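Local structure of catechol 2,3-dioxygenase (Pseudomonas sp. KL28, 3HPY) at residues 3-9 and 196-202; 8-12 and 119-124; 23-27 and 260-266; 27-32 and 145-149; 246-250 and 291-296. The protein probably catalyses the iron-dependent extradiol ring cleavage of catechol by dioxygen to 2-hydroxy-6-oxohexa-2,4-dienoate, in the breakdown of aromatic hydrocarbons. The contacts are given in a common frame with arbitrary orientation. Numbering follows the deposited sequence.

Interaction 1 of 5, residues 3-9 and 196-202. With MCT (4-methylcatechol), chain J.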
# COMPACT_ATOMS: atom_id res chain seq x y z
N MET C 3 -18.05 24.52 -5.10
CA MET C 3 -17.33 24.98 -3.92
C MET C 3 -17.44 26.51 -3.96
O MET C 3 -16.95 27.15 -4.91
CB MET C 3 -15.87 24.54 -4.00
CG MET C 3 -15.59 23.14 -3.48
SD MET C 3 -16.00 23.00 -1.73
CE MET C 3 -14.70 24.00 -0.97
N THR C 4 -18.10 27.09 -2.96
CA THR C 4 -18.26 28.54 -2.86
C THR C 4 -17.84 29.00 -1.47
O THR C 4 -17.52 28.18 -0.61
CB THR C 4 -19.74 28.99 -3.08
OG1 THR C 4 -20.57 28.36 -2.11
CG2 THR C 4 -20.23 28.63 -4.48
N GLY C 5 -17.85 30.31 -1.24
CA GLY C 5 -17.47 30.84 0.06
C GLY C 5 -16.05 30.50 0.49
O GLY C 5 -15.09 30.76 -0.25
N VAL C 6 -15.90 29.94 1.69
CA VAL C 6 -14.58 29.55 2.19
C VAL C 6 -14.23 28.23 1.51
O VAL C 6 -14.90 27.22 1.71
CB VAL C 6 -14.60 29.36 3.71
CG1 VAL C 6 -13.21 29.01 4.20
CG2 VAL C 6 -15.11 30.64 4.38
N LEU C 7 -13.16 28.24 0.72
CA LEU C 7 -12.77 27.05 -0.03
C LEU C 7 -11.88 26.06 0.70
O LEU C 7 -12.18 24.87 0.76
CB LEU C 7 -12.07 27.47 -1.33
CG LEU C 7 -12.83 28.36 -2.31
CD1 LEU C 7 -11.97 28.64 -3.53
CD2 LEU C 7 -14.13 27.68 -2.72
N ARG C 8 -10.77 26.56 1.25
CA ARG C 8 -9.80 25.68 1.89
C ARG C 8 -8.83 26.44 2.79
O ARG C 8 -8.79 27.67 2.79
CB ARG C 8 -8.98 24.99 0.78
CG ARG C 8 -8.56 25.94 -0.39
CD ARG C 8 -7.20 25.55 -1.01
NE ARG C 8 -6.57 26.50 -1.95
CZ ARG C 8 -7.14 27.03 -3.03
NH1 ARG C 8 -8.39 26.75 -3.35
NH2 ARG C 8 -6.43 27.81 -3.84
N PRO C 9 -8.07 25.70 3.62
CA PRO C 9 -7.10 26.37 4.49
C PRO C 9 -6.09 26.97 3.52
O PRO C 9 -5.62 26.27 2.61
CB PRO C 9 -6.48 25.22 5.28
CG PRO C 9 -7.61 24.25 5.40
CD PRO C 9 -8.34 24.33 4.08
N CYS C 196 -15.60 22.79 5.32
CA CYS C 196 -16.20 23.84 4.50
C CYS C 196 -16.13 23.30 3.07
O CYS C 196 -16.06 24.06 2.11
CB CYS C 196 -15.40 25.14 4.60
SG CYS C 196 -13.66 25.05 4.12
N SER C 197 -16.16 21.97 2.97
CA SER C 197 -16.03 21.27 1.69
C SER C 197 -16.52 19.83 1.89
O SER C 197 -17.42 19.61 2.70
CB SER C 197 -14.55 21.26 1.31
OG SER C 197 -13.79 20.56 2.29
N HIS C 198 -15.98 18.87 1.15
CA HIS C 198 -16.38 17.48 1.39
C HIS C 198 -15.23 16.67 2.00
O HIS C 198 -15.19 15.43 1.92
CB HIS C 198 -16.95 16.78 0.14
CG HIS C 198 -16.02 16.70 -1.03
ND1 HIS C 198 -16.12 17.53 -2.12
CD2 HIS C 198 -14.97 15.88 -1.27
CE1 HIS C 198 -15.17 17.24 -2.99
NE2 HIS C 198 -14.45 16.24 -2.49
N LYS C 199 -14.30 17.38 2.64
CA LYS C 199 -13.18 16.74 3.33
C LYS C 199 -13.68 16.46 4.76
O LYS C 199 -14.62 17.12 5.22
CB LYS C 199 -11.96 17.68 3.40
CG LYS C 199 -11.28 17.98 2.08
CD LYS C 199 -10.34 19.18 2.17
CE LYS C 199 -9.26 18.98 3.23
NZ LYS C 199 -8.48 20.21 3.48
N VAL C 200 -13.09 15.48 5.44
CA VAL C 200 -13.49 15.16 6.81
C VAL C 200 -13.40 16.39 7.71
O VAL C 200 -14.17 16.53 8.66
CB VAL C 200 -12.62 14.02 7.40
CG1 VAL C 200 -13.24 12.68 7.08
CG2 VAL C 200 -11.20 14.10 6.85
N HIS C 201 -12.46 17.28 7.42
CA HIS C 201 -12.33 18.54 8.15
C HIS C 201 -11.24 19.46 7.60
O HIS C 201 -10.19 19.01 7.14
CB HIS C 201 -12.09 18.31 9.64
CG HIS C 201 -10.76 17.72 9.95
ND1 HIS C 201 -10.21 16.70 9.21
CD2 HIS C 201 -9.88 17.97 10.95
CE1 HIS C 201 -9.06 16.34 9.74
NE2 HIS C 201 -8.83 17.10 10.80
N ASP C 202 -11.51 20.75 7.65
CA ASP C 202 -10.56 21.74 7.20
C ASP C 202 -9.91 22.37 8.43
O ASP C 202 -8.85 22.98 8.34
CB ASP C 202 -11.26 22.79 6.34
CG ASP C 202 -11.66 22.23 4.98
OD1 ASP C 202 -10.80 22.18 4.07
OD2 ASP C 202 -12.83 21.81 4.84
C1 MCT J . -7.87 13.86 15.46
C2 MCT J . -6.83 14.81 15.45
C3 MCT J . -6.33 15.27 14.21
O3 MCT J . -5.34 16.17 14.20
C4 MCT J . -6.87 14.80 12.98
O4 MCT J . -6.37 15.26 11.80
C5 MCT J . -7.92 13.84 13.00
C6 MCT J . -8.42 13.38 14.24
C MCT J . -8.40 13.36 16.77
O HOH W 1 -11.28 22.42 1.39
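The loop 196-202, which joins strand 189-195 to strand 203-207 of the iron-binding half, lies against the N-terminal run 3-9 as it enters the other half. Cys196 is the main point of contact: its SG packs 4.0 Å from Val6 CG1 and 3.7 Å from Leu7 O, while its carbonyl O meets Met3 CE at 3.4 Å. The same carbonyl lies 3.4 Å from Val6 O, but both are acceptors and cannot bond. Ser197 adds its CB, 3.6 Å from Met3 CE, and its OG accepts from Lys199 N at 3.2 Å, closing an ST turn. Lys199 NZ forms a salt bridge to Asp202 OD1 at 3.1 Å and also bonds the carbonyl of Asp153. His201 points its ring to the substrate side, where NE2 makes a weak hydrogen bond of 3.2 Å to MCT O4. Asp202 then gathers the loop: OD2 accepts from Cys196 N and from Ser197 OG, each at 3.0 Å, while OD1 abuts Pro9 CD at 3.3 Å. Water 1 donates to Asp202 OD1 and to Leu7 O, both at 2.7 Å, and so bridges the segments. No clear direct polar bond joins the two segments: Asp202 ties Cys196, Ser197 and Lys199 together within its own loop, and the N-terminal run meets that loop, which also carries a ligand-binding histidine, through van der Waals contacts and one bridging water.

Interaction 2 of 5, residues 8-12 and 119-124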
# COMPACT_ATOMS: atom_id res chain seq x y z
N ARG C 8 -10.77 26.56 1.25
CA ARG C 8 -9.80 25.68 1.89
C ARG C 8 -8.83 26.44 2.79
O ARG C 8 -8.79 27.67 2.79
CB ARG C 8 -8.98 24.99 0.78
CG ARG C 8 -8.56 25.94 -0.39
CD ARG C 8 -7.20 25.55 -1.01
NE ARG C 8 -6.57 26.50 -1.95
CZ ARG C 8 -7.14 27.03 -3.03
NH1 ARG C 8 -8.39 26.75 -3.35
NH2 ARG C 8 -6.43 27.81 -3.84
N PRO C 9 -8.07 25.70 3.62
CA PRO C 9 -7.10 26.37 4.49
C PRO C 9 -6.09 26.97 3.52
O PRO C 9 -5.62 26.27 2.61
CB PRO C 9 -6.48 25.22 5.28
CG PRO C 9 -7.61 24.25 5.40
CD PRO C 9 -8.34 24.33 4.08
N GLY C 10 -5.76 28.26 3.68
CA GLY C 10 -4.83 28.90 2.76
C GLY C 10 -3.39 28.97 3.24
O GLY C 10 -2.46 28.79 2.46
N HIS C 11 -3.19 29.23 4.53
CA HIS C 11 -1.84 29.32 5.06
C HIS C 11 -1.79 29.33 6.59
O HIS C 11 -2.76 29.69 7.26
CB HIS C 11 -1.17 30.58 4.49
CG HIS C 11 -1.87 31.86 4.83
ND1 HIS C 11 -1.89 32.95 3.98
CD2 HIS C 11 -2.55 32.24 5.93
CE1 HIS C 11 -2.55 33.94 4.54
NE2 HIS C 11 -2.97 33.54 5.73
N ALA C 12 -0.64 28.93 7.13
CA ALA C 12 -0.45 28.93 8.58
C ALA C 12 0.82 29.70 8.91
O ALA C 12 1.91 29.32 8.48
CB ALA C 12 -0.34 27.50 9.09
N GLU C 119 -7.70 34.35 9.34
CA GLU C 119 -7.59 35.23 8.19
C GLU C 119 -8.40 34.69 7.01
O GLU C 119 -8.55 33.48 6.86
CB GLU C 119 -6.12 35.37 7.77
CG GLU C 119 -5.39 36.54 8.42
CD GLU C 119 -4.00 36.72 7.85
OE1 GLU C 119 -3.77 36.34 6.69
OE2 GLU C 119 -3.13 37.27 8.57
N LEU C 120 -8.91 35.60 6.20
CA LEU C 120 -9.69 35.25 5.01
C LEU C 120 -9.16 36.11 3.87
O LEU C 120 -9.06 37.33 4.00
CB LEU C 120 -11.18 35.55 5.24
CG LEU C 120 -12.14 34.42 5.63
CD1 LEU C 120 -11.54 33.50 6.66
CD2 LEU C 120 -13.41 35.04 6.14
N TYR C 121 -8.78 35.48 2.76
CA TYR C 121 -8.28 36.21 1.61
C TYR C 121 -8.78 35.57 0.34
O TYR C 121 -9.12 34.39 0.33
CB TYR C 121 -6.75 36.22 1.59
CG TYR C 121 -6.13 34.85 1.37
CD1 TYR C 121 -6.00 33.95 2.43
CD2 TYR C 121 -5.65 34.47 0.11
CE1 TYR C 121 -5.40 32.70 2.24
CE2 TYR C 121 -5.06 33.23 -0.09
CZ TYR C 121 -4.93 32.35 0.98
OH TYR C 121 -4.28 31.14 0.79
N ALA C 122 -8.80 36.34 -0.74
CA ALA C 122 -9.26 35.83 -2.02
C ALA C 122 -8.15 35.83 -3.05
O ALA C 122 -8.28 35.23 -4.12
CB ALA C 122 -10.43 36.67 -2.53
N GLU C 123 -7.05 36.50 -2.73
CA GLU C 123 -5.96 36.58 -3.69
C GLU C 123 -4.61 36.08 -3.19
O GLU C 123 -4.21 36.31 -2.04
CB GLU C 123 -5.83 38.01 -4.21
CG GLU C 123 -7.03 38.50 -5.01
CD GLU C 123 -6.89 39.95 -5.46
OE1 GLU C 123 -5.89 40.26 -6.15
OE2 GLU C 123 -7.77 40.77 -5.12
N LYS C 124 -3.91 35.40 -4.09
CA LYS C 124 -2.59 34.85 -3.83
C LYS C 124 -2.09 34.27 -5.14
O LYS C 124 -2.73 33.40 -5.74
CB LYS C 124 -2.65 33.76 -2.76
CG LYS C 124 -1.30 33.12 -2.48
CD LYS C 124 -1.34 32.18 -1.27
CE LYS C 124 -1.32 32.94 0.05
NZ LYS C 124 -1.19 32.01 1.21
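Strand 9-16 and strand 117-121 belong to one mixed sheet but are not neighbours: strand 65-73 runs between them, and the segment axes pass 8.3 Å apart at 126°. Side chains therefore make the contact across the sheet face. Gly10 comes first, its CA 3.0 Å from Tyr121 OH; an ideal CB here would stand 2.1 Å from that hydroxyl oxygen, a clash that explains the absence of a side chain. Gly10 and His11 together face Gly70 as a classic beta bulge. His11 is the hub. Its CB points toward segment 119-124, and the imidazole lies nearly parallel to the Tyr121 ring, with planes at 12°, yet slid aside, with centroids 5.0 Å apart and little overlap. Around the imidazole edge, ND1 accepts from Lys124 NZ at 3.0 Å and NE2 gives a weak hydrogen bond to Glu119 OE1 at 3.1 Å. Lys124 NZ also bonds Ser54 O and, weakly, Tyr121 OH at 3.2 Å, while Glu119 forms salt bridges with Arg109 and Arg107. The polar chain from lysine to carboxylate is consistent with an imidazole that accepts at ND1 and donates at NE2, held within a buried charged network of the N-terminal half.

Interaction 3 of 5, residues 23-27 and 260-266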
# COMPACT_ATOMS: atom_id res chain seq x y z
N ILE C 23 14.19 26.50 8.52
CA ILE C 23 14.25 26.50 7.06
C ILE C 23 14.67 25.12 6.56
O ILE C 23 14.00 24.52 5.72
CB ILE C 23 15.28 27.54 6.54
CG1 ILE C 23 14.80 28.96 6.87
CG2 ILE C 23 15.48 27.39 5.03
CD1 ILE C 23 15.72 30.06 6.33
N HIS C 24 15.78 24.62 7.10
CA HIS C 24 16.31 23.31 6.76
C HIS C 24 15.29 22.21 7.00
O HIS C 24 15.06 21.37 6.13
CB HIS C 24 17.56 23.02 7.60
CG HIS C 24 18.00 21.59 7.55
ND1 HIS C 24 18.70 21.07 6.48
CD2 HIS C 24 17.82 20.57 8.42
CE1 HIS C 24 18.92 19.79 6.69
NE2 HIS C 24 18.40 19.46 7.86
N PHE C 25 14.69 22.22 8.18
CA PHE C 25 13.71 21.21 8.53
C PHE C 25 12.51 21.15 7.58
O PHE C 25 12.26 20.13 6.95
CB PHE C 25 13.23 21.40 9.97
CG PHE C 25 12.14 20.45 10.36
CD1 PHE C 25 10.80 20.81 10.24
CD2 PHE C 25 12.44 19.17 10.83
CE1 PHE C 25 9.79 19.93 10.57
CE2 PHE C 25 11.43 18.27 11.16
CZ PHE C 25 10.10 18.65 11.03
N TYR C 26 11.79 22.26 7.47
CA TYR C 26 10.61 22.30 6.62
C TYR C 26 10.90 22.15 5.13
O TYR C 26 10.00 21.85 4.36
CB TYR C 26 9.83 23.60 6.86
CG TYR C 26 9.01 23.56 8.13
CD1 TYR C 26 7.91 22.70 8.26
CD2 TYR C 26 9.34 24.36 9.22
CE1 TYR C 26 7.17 22.64 9.44
CE2 TYR C 26 8.61 24.30 10.41
CZ TYR C 26 7.52 23.44 10.51
OH TYR C 26 6.78 23.38 11.67
N ARG C 27 12.14 22.35 4.72
CA ARG C 27 12.44 22.23 3.31
C ARG C 27 13.07 20.88 2.93
O ARG C 27 12.69 20.27 1.93
CB ARG C 27 13.36 23.36 2.86
CG ARG C 27 13.10 23.80 1.44
CD ARG C 27 14.37 24.00 0.65
NE ARG C 27 15.16 25.13 1.14
CZ ARG C 27 16.20 25.63 0.50
NH1 ARG C 27 16.58 25.11 -0.67
NH2 ARG C 27 16.87 26.66 1.01
N ASP C 260 8.50 19.83 15.40
CA ASP C 260 9.52 20.45 14.61
C ASP C 260 10.59 20.95 15.61
O ASP C 260 10.36 20.99 16.82
CB ASP C 260 8.92 21.51 13.67
CG ASP C 260 8.74 22.87 14.31
OD1 ASP C 260 8.71 22.98 15.55
OD2 ASP C 260 8.63 23.84 13.52
N PRO C 261 11.78 21.28 15.11
CA PRO C 261 12.94 21.76 15.89
C PRO C 261 12.66 22.77 17.01
O PRO C 261 13.44 22.87 17.96
CB PRO C 261 13.87 22.32 14.82
CG PRO C 261 13.56 21.47 13.63
CD PRO C 261 12.06 21.36 13.66
N SER C 262 11.57 23.52 16.89
CA SER C 262 11.21 24.51 17.91
C SER C 262 10.11 23.99 18.82
O SER C 262 9.71 24.66 19.76
CB SER C 262 10.72 25.81 17.25
OG SER C 262 11.67 26.32 16.34
N GLY C 263 9.60 22.79 18.55
CA GLY C 263 8.54 22.25 19.38
C GLY C 263 7.14 22.41 18.81
O GLY C 263 6.15 22.08 19.47
N ASN C 264 7.04 22.91 17.59
CA ASN C 264 5.75 23.05 16.94
C ASN C 264 5.36 21.67 16.41
O ASN C 264 6.04 21.11 15.55
CB ASN C 264 5.83 24.02 15.77
CG ASN C 264 6.15 25.43 16.20
OD1 ASN C 264 7.04 26.08 15.63
ND2 ASN C 264 5.43 25.93 17.20
N ARG C 265 4.27 21.11 16.93
CA ARG C 265 3.80 19.81 16.48
C ARG C 265 3.16 19.93 15.10
O ARG C 265 2.42 20.89 14.82
CB ARG C 265 2.76 19.24 17.45
CG ARG C 265 2.21 17.89 17.02
CD ARG C 265 1.01 17.43 17.85
NE ARG C 265 1.34 17.06 19.23
CZ ARG C 265 0.95 17.75 20.30
NH1 ARG C 265 0.22 18.84 20.15
NH2 ARG C 265 1.27 17.33 21.51
N PHE C 266 3.44 18.97 14.22
CA PHE C 266 2.84 18.96 12.91
C PHE C 266 2.32 17.54 12.69
O PHE C 266 2.60 16.64 13.49
CB PHE C 266 3.85 19.34 11.82
CG PHE C 266 4.94 18.33 11.61
CD1 PHE C 266 4.81 17.34 10.65
CD2 PHE C 266 6.11 18.39 12.37
CE1 PHE C 266 5.83 16.41 10.44
CE2 PHE C 266 7.13 17.47 12.16
CZ PHE C 266 6.99 16.48 11.20
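One polar link and a small aromatic cluster join helix 19-29 to the beta-hairpin turn between strands 254-259 and 265-270 and to the start of the latter. The polar link is Tyr26 OH donating to Asp260 OD2 at 2.7 Å. The other carboxylate oxygen shapes the loop itself: Asp260 OD1 accepts from Ser262 N at 3.2 Å, an Asx turn, and from Asn264 N at 2.6 Å, while Gly263 N to Asp260 O at 2.6 Å closes the type I turn 260-263. Apolar contacts centre on Phe25. Pro261 CD lies over its face, 3.6 Å from the ring centroid and 19° off the normal, a CH-pi contact. At the ring edge Phe25 CZ meets Phe266 CE2 at 3.4 Å, with the two planes oblique at 64°. The contact thus ties a helix of the N-terminal half to the catalytic half: Tyr26 also bonds Tyr56 of strand 56-60, Asp260 and Asn264 touch Val16 of strand 9-16, and Phe266 directly precedes the iron ligand Glu267 on strand 265-270.

Interaction 4 of 5, residues 27-32 and 145-149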
# COMPACT_ATOMS: atom_id res chain seq x y z
N ARG C 27 12.14 22.35 4.72
CA ARG C 27 12.44 22.23 3.31
C ARG C 27 13.07 20.88 2.93
O ARG C 27 12.69 20.27 1.93
CB ARG C 27 13.36 23.36 2.86
CG ARG C 27 13.10 23.80 1.44
CD ARG C 27 14.37 24.00 0.65
NE ARG C 27 15.16 25.13 1.14
CZ ARG C 27 16.20 25.63 0.50
NH1 ARG C 27 16.58 25.11 -0.67
NH2 ARG C 27 16.87 26.66 1.01
N ASN C 28 14.01 20.43 3.74
CA ASN C 28 14.73 19.19 3.49
C ASN C 28 14.16 17.96 4.20
O ASN C 28 14.40 16.83 3.78
CB ASN C 28 16.19 19.37 3.87
CG ASN C 28 16.85 20.47 3.06
OD1 ASN C 28 17.80 21.11 3.52
ND2 ASN C 28 16.36 20.68 1.85
N VAL C 29 13.41 18.19 5.27
CA VAL C 29 12.80 17.09 6.01
C VAL C 29 11.33 16.94 5.65
O VAL C 29 10.93 15.90 5.13
CB VAL C 29 12.91 17.29 7.53
CG1 VAL C 29 12.24 16.11 8.24
CG2 VAL C 29 14.36 17.42 7.93
N LEU C 30 10.52 17.95 5.93
CA LEU C 30 9.09 17.86 5.61
C LEU C 30 8.89 17.92 4.11
O LEU C 30 7.85 17.51 3.60
CB LEU C 30 8.30 18.99 6.28
CG LEU C 30 6.78 18.89 6.10
CD1 LEU C 30 6.28 17.54 6.58
CD2 LEU C 30 6.09 20.02 6.86
N GLY C 31 9.87 18.45 3.39
CA GLY C 31 9.75 18.51 1.94
C GLY C 31 8.88 19.61 1.36
O GLY C 31 8.30 19.43 0.29
N LEU C 32 8.77 20.74 2.06
CA LEU C 32 8.00 21.86 1.53
C LEU C 32 8.90 22.62 0.56
O LEU C 32 10.13 22.59 0.68
CB LEU C 32 7.58 22.82 2.64
CG LEU C 32 6.26 22.55 3.38
CD1 LEU C 32 6.10 21.08 3.65
CD2 LEU C 32 6.22 23.35 4.66
N HIS C 145 11.32 14.50 -2.41
CA HIS C 145 12.20 15.36 -1.63
C HIS C 145 11.66 15.43 -0.22
O HIS C 145 10.68 16.14 0.05
CB HIS C 145 12.24 16.76 -2.25
CG HIS C 145 13.16 17.70 -1.54
ND1 HIS C 145 14.53 17.57 -1.57
CD2 HIS C 145 12.90 18.81 -0.80
CE1 HIS C 145 15.08 18.56 -0.89
NE2 HIS C 145 14.12 19.32 -0.41
N GLY C 146 12.29 14.69 0.68
CA GLY C 146 11.82 14.67 2.05
C GLY C 146 10.44 14.03 2.05
O GLY C 146 10.07 13.35 1.10
N ILE C 147 9.68 14.25 3.11
CA ILE C 147 8.34 13.68 3.22
C ILE C 147 7.47 14.16 2.05
O ILE C 147 6.72 13.38 1.46
CB ILE C 147 7.71 14.09 4.57
CG1 ILE C 147 8.64 13.64 5.70
CG2 ILE C 147 6.33 13.45 4.73
CD1 ILE C 147 8.19 14.06 7.09
N ALA C 148 7.59 15.44 1.75
CA ALA C 148 6.89 16.09 0.64
C ALA C 148 5.37 15.91 0.61
O ALA C 148 4.84 15.26 -0.28
CB ALA C 148 7.51 15.63 -0.69
N PRO C 149 4.66 16.53 1.56
CA PRO C 149 3.20 16.38 1.57
C PRO C 149 2.53 17.05 0.37
O PRO C 149 3.17 17.83 -0.35
CB PRO C 149 2.81 17.01 2.90
CG PRO C 149 3.83 18.11 3.05
CD PRO C 149 5.12 17.43 2.63
O HOH W 2 5.45 19.42 -0.53
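Two glycines let the end of helix 19-29 and the loop 145-149 close to 4.0 Å between Gly31 CA and Ala148 CA. Gly31 leaves the helix with positive phi; an ideal CB would clash 2.3 Å from His145 O, whereas its CA sits 3.2 Å from that atom in a CA-H...O contact. Gly146 offers the matching hollow: its CA lies 3.4 Å from Val29 O, where a CB would clash. This close fit lets Ile147 N bond Val29 O at 2.9 Å and Ala148 N bond Leu30 O at 2.8 Å. His145, the most covered residue, lays its ring along the helix end by Arg27 O, Asn28 and Gly31. Leu30 CD1 meets Ile147 CD1 at 4.0 Å, and Pro149 CG fits 3.8 Å from Leu32 CD1. Water 2 bridges Gly31 O (3.0 Å) and Pro149 O (2.8 Å). Leu30, Leu32 and Pro149 also touch Phe219 of strand 213-220, and Ile147 packs on helix 224-236, so the linker before strand 151-159 lies between the N-terminal helix and the second half.

Interaction 5 of 5, residues 246-250 and 291-296. With MCT (4-methylcatechol), chain J.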
# COMPACT_ATOMS: atom_id res chain seq x y z
N THR C 246 -0.28 5.39 12.94
CA THR C 246 -1.49 4.73 13.39
C THR C 246 -2.75 5.34 12.78
O THR C 246 -2.67 6.19 11.89
CB THR C 246 -1.58 4.76 14.94
OG1 THR C 246 -2.75 4.06 15.37
CG2 THR C 246 -1.60 6.19 15.46
N ARG C 247 -3.91 4.89 13.24
CA ARG C 247 -5.20 5.40 12.77
C ARG C 247 -6.00 6.07 13.90
O ARG C 247 -6.00 5.57 15.02
CB ARG C 247 -6.07 4.26 12.20
CG ARG C 247 -7.55 4.61 12.18
CD ARG C 247 -8.09 4.60 10.79
NE ARG C 247 -8.09 3.26 10.22
CZ ARG C 247 -8.48 2.99 8.98
NH1 ARG C 247 -8.90 3.99 8.20
NH2 ARG C 247 -8.46 1.75 8.52
N HIS C 248 -6.66 7.19 13.57
CA HIS C 248 -7.55 7.92 14.48
C HIS C 248 -8.92 7.30 14.27
O HIS C 248 -9.20 6.87 13.15
CB HIS C 248 -7.75 9.39 14.08
CG HIS C 248 -6.66 10.44 14.35
ND1 HIS C 248 -6.12 11.19 13.31
CD2 HIS C 248 -6.06 10.84 15.49
CE1 HIS C 248 -5.25 12.03 13.84
NE2 HIS C 248 -5.20 11.84 15.13
N GLY C 249 -9.83 7.25 15.25
CA GLY C 249 -11.17 6.73 14.96
C GLY C 249 -11.86 7.90 14.27
O GLY C 249 -12.48 7.81 13.20
N VAL C 250 -11.72 9.02 14.96
CA VAL C 250 -12.19 10.31 14.53
C VAL C 250 -11.61 10.39 13.14
O VAL C 250 -10.40 10.21 12.96
CB VAL C 250 -11.52 11.37 15.40
CG1 VAL C 250 -11.79 12.76 14.88
CG2 VAL C 250 -11.98 11.19 16.82
N GLN C 291 -9.85 5.54 21.91
CA GLN C 291 -10.07 4.84 20.65
C GLN C 291 -10.24 5.83 19.50
O GLN C 291 -9.88 5.55 18.36
CB GLN C 291 -11.33 3.97 20.71
CG GLN C 291 -11.29 2.91 19.63
CD GLN C 291 -12.55 2.07 19.50
OE1 GLN C 291 -12.47 0.89 19.17
NE2 GLN C 291 -13.71 2.68 19.73
N GLY C 292 -10.84 6.98 19.82
CA GLY C 292 -11.06 8.02 18.83
C GLY C 292 -9.76 8.72 18.44
O GLY C 292 -9.61 9.23 17.33
N LEU C 293 -8.84 8.74 19.40
CA LEU C 293 -7.50 9.31 19.27
C LEU C 293 -6.68 8.22 18.54
O LEU C 293 -6.28 8.42 17.40
CB LEU C 293 -6.98 9.61 20.69
CG LEU C 293 -5.89 10.62 21.07
CD1 LEU C 293 -4.64 10.28 20.32
CD2 LEU C 293 -6.34 12.06 20.79
N ASP C 294 -6.43 7.08 19.19
CA ASP C 294 -5.71 5.96 18.55
C ASP C 294 -6.76 4.92 18.36
O ASP C 294 -7.45 4.54 19.30
CB ASP C 294 -4.62 5.32 19.44
CG ASP C 294 -3.49 4.62 18.62
OD1 ASP C 294 -3.74 3.71 17.79
OD2 ASP C 294 -2.32 5.00 18.83
N TYR C 295 -6.91 4.45 17.14
CA TYR C 295 -7.89 3.43 16.98
C TYR C 295 -7.30 2.03 17.22
O TYR C 295 -7.77 1.33 18.12
CB TYR C 295 -8.53 3.55 15.62
CG TYR C 295 -9.66 2.59 15.53
CD1 TYR C 295 -10.85 2.81 16.23
CD2 TYR C 295 -9.54 1.46 14.75
CE1 TYR C 295 -11.89 1.90 16.14
CE2 TYR C 295 -10.56 0.55 14.66
CZ TYR C 295 -11.74 0.77 15.34
OH TYR C 295 -12.77 -0.11 15.17
N PRO C 296 -6.25 1.61 16.46
CA PRO C 296 -5.82 0.25 16.82
C PRO C 296 -5.63 0.04 18.31
O PRO C 296 -6.20 -0.88 18.93
CB PRO C 296 -4.51 0.05 16.03
CG PRO C 296 -4.06 1.40 15.66
CD PRO C 296 -5.30 2.27 15.55
C1 MCT J . -7.87 13.86 15.46
C2 MCT J . -6.83 14.81 15.45
C3 MCT J . -6.33 15.27 14.21
O3 MCT J . -5.34 16.17 14.20
C4 MCT J . -6.87 14.80 12.98
O4 MCT J . -6.37 15.26 11.80
C5 MCT J . -7.92 13.84 13.00
C6 MCT J . -8.42 13.38 14.24
C MCT J . -8.40 13.36 16.77
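Thr246 OG1 donates to Asp294 OD1 at 2.6 Å, and Tyr295 N to Arg247 O at 2.6 Å, pinning the C-terminal segment beside the substrate pocket of this vicinal oxygen chelate (glyoxalase-like) half. Gly292 O, near the end of helix 289-293, takes two further bonds, from Gly249 N at 2.9 Å and Val250 N at 3.2 Å, so one carbonyl fixes the turn after strand 246-247. Asp294 OD1 also accepts from Gln297 N, and Leu293 O receives a CA-H...O contact from His248 CA at 3.2 Å.

Packing follows the backbone pairing. Glycine meets glycine with Gly249 and Gly292 CA atoms 4.1 Å apart, and an ideal CB on Gly249 would be tight against Gln291 O at 3.0 Å. Arg247 CG lies 3.7 Å from Tyr295 CB and Arg247 CB 4.0 Å from Pro296 CD, while the guanidinium of Arg247 forms a salt bridge with Asp232 of the third subunit; Tyr295 O likewise bonds Ser235 of that subunit. The contact therefore joins the wall of the 4-methylcatechol pocket to the subunit interface. Toward the substrate, His248 NE2 bonds Tyr257 OH, a residue that also binds the catechol. Val250 CG1 lies 3.5 Å from MCT C6, and MCT C5 sits over the face of the His248 imidazole, 3.2 Å from ND1.

Overall arrangement
All five contacts are largely buried, though interactions 3 and 4 reach the surface at Pro261, and at Arg27 and His145. Interactions 1 and 2 share the corner at Arg8 and Pro9; interaction 1 faces the second half of the chain, whereas interaction 2 stays within the first. Interactions 3 and 4 share Arg27 of helix 19-29 and meet where Phe266 packs on Leu30. Chemistry follows place: a water bridge and van der Waals contact in 1, side-chain charge and imidazole in 2, aromatic packing plus a tyrosine-carboxylate bond in 3, backbone pairing at glycines in 4 and 5. Interactions 1 and 5, centres 23 Å apart, both reach the 4-methylcatechol and both touch the second subunit.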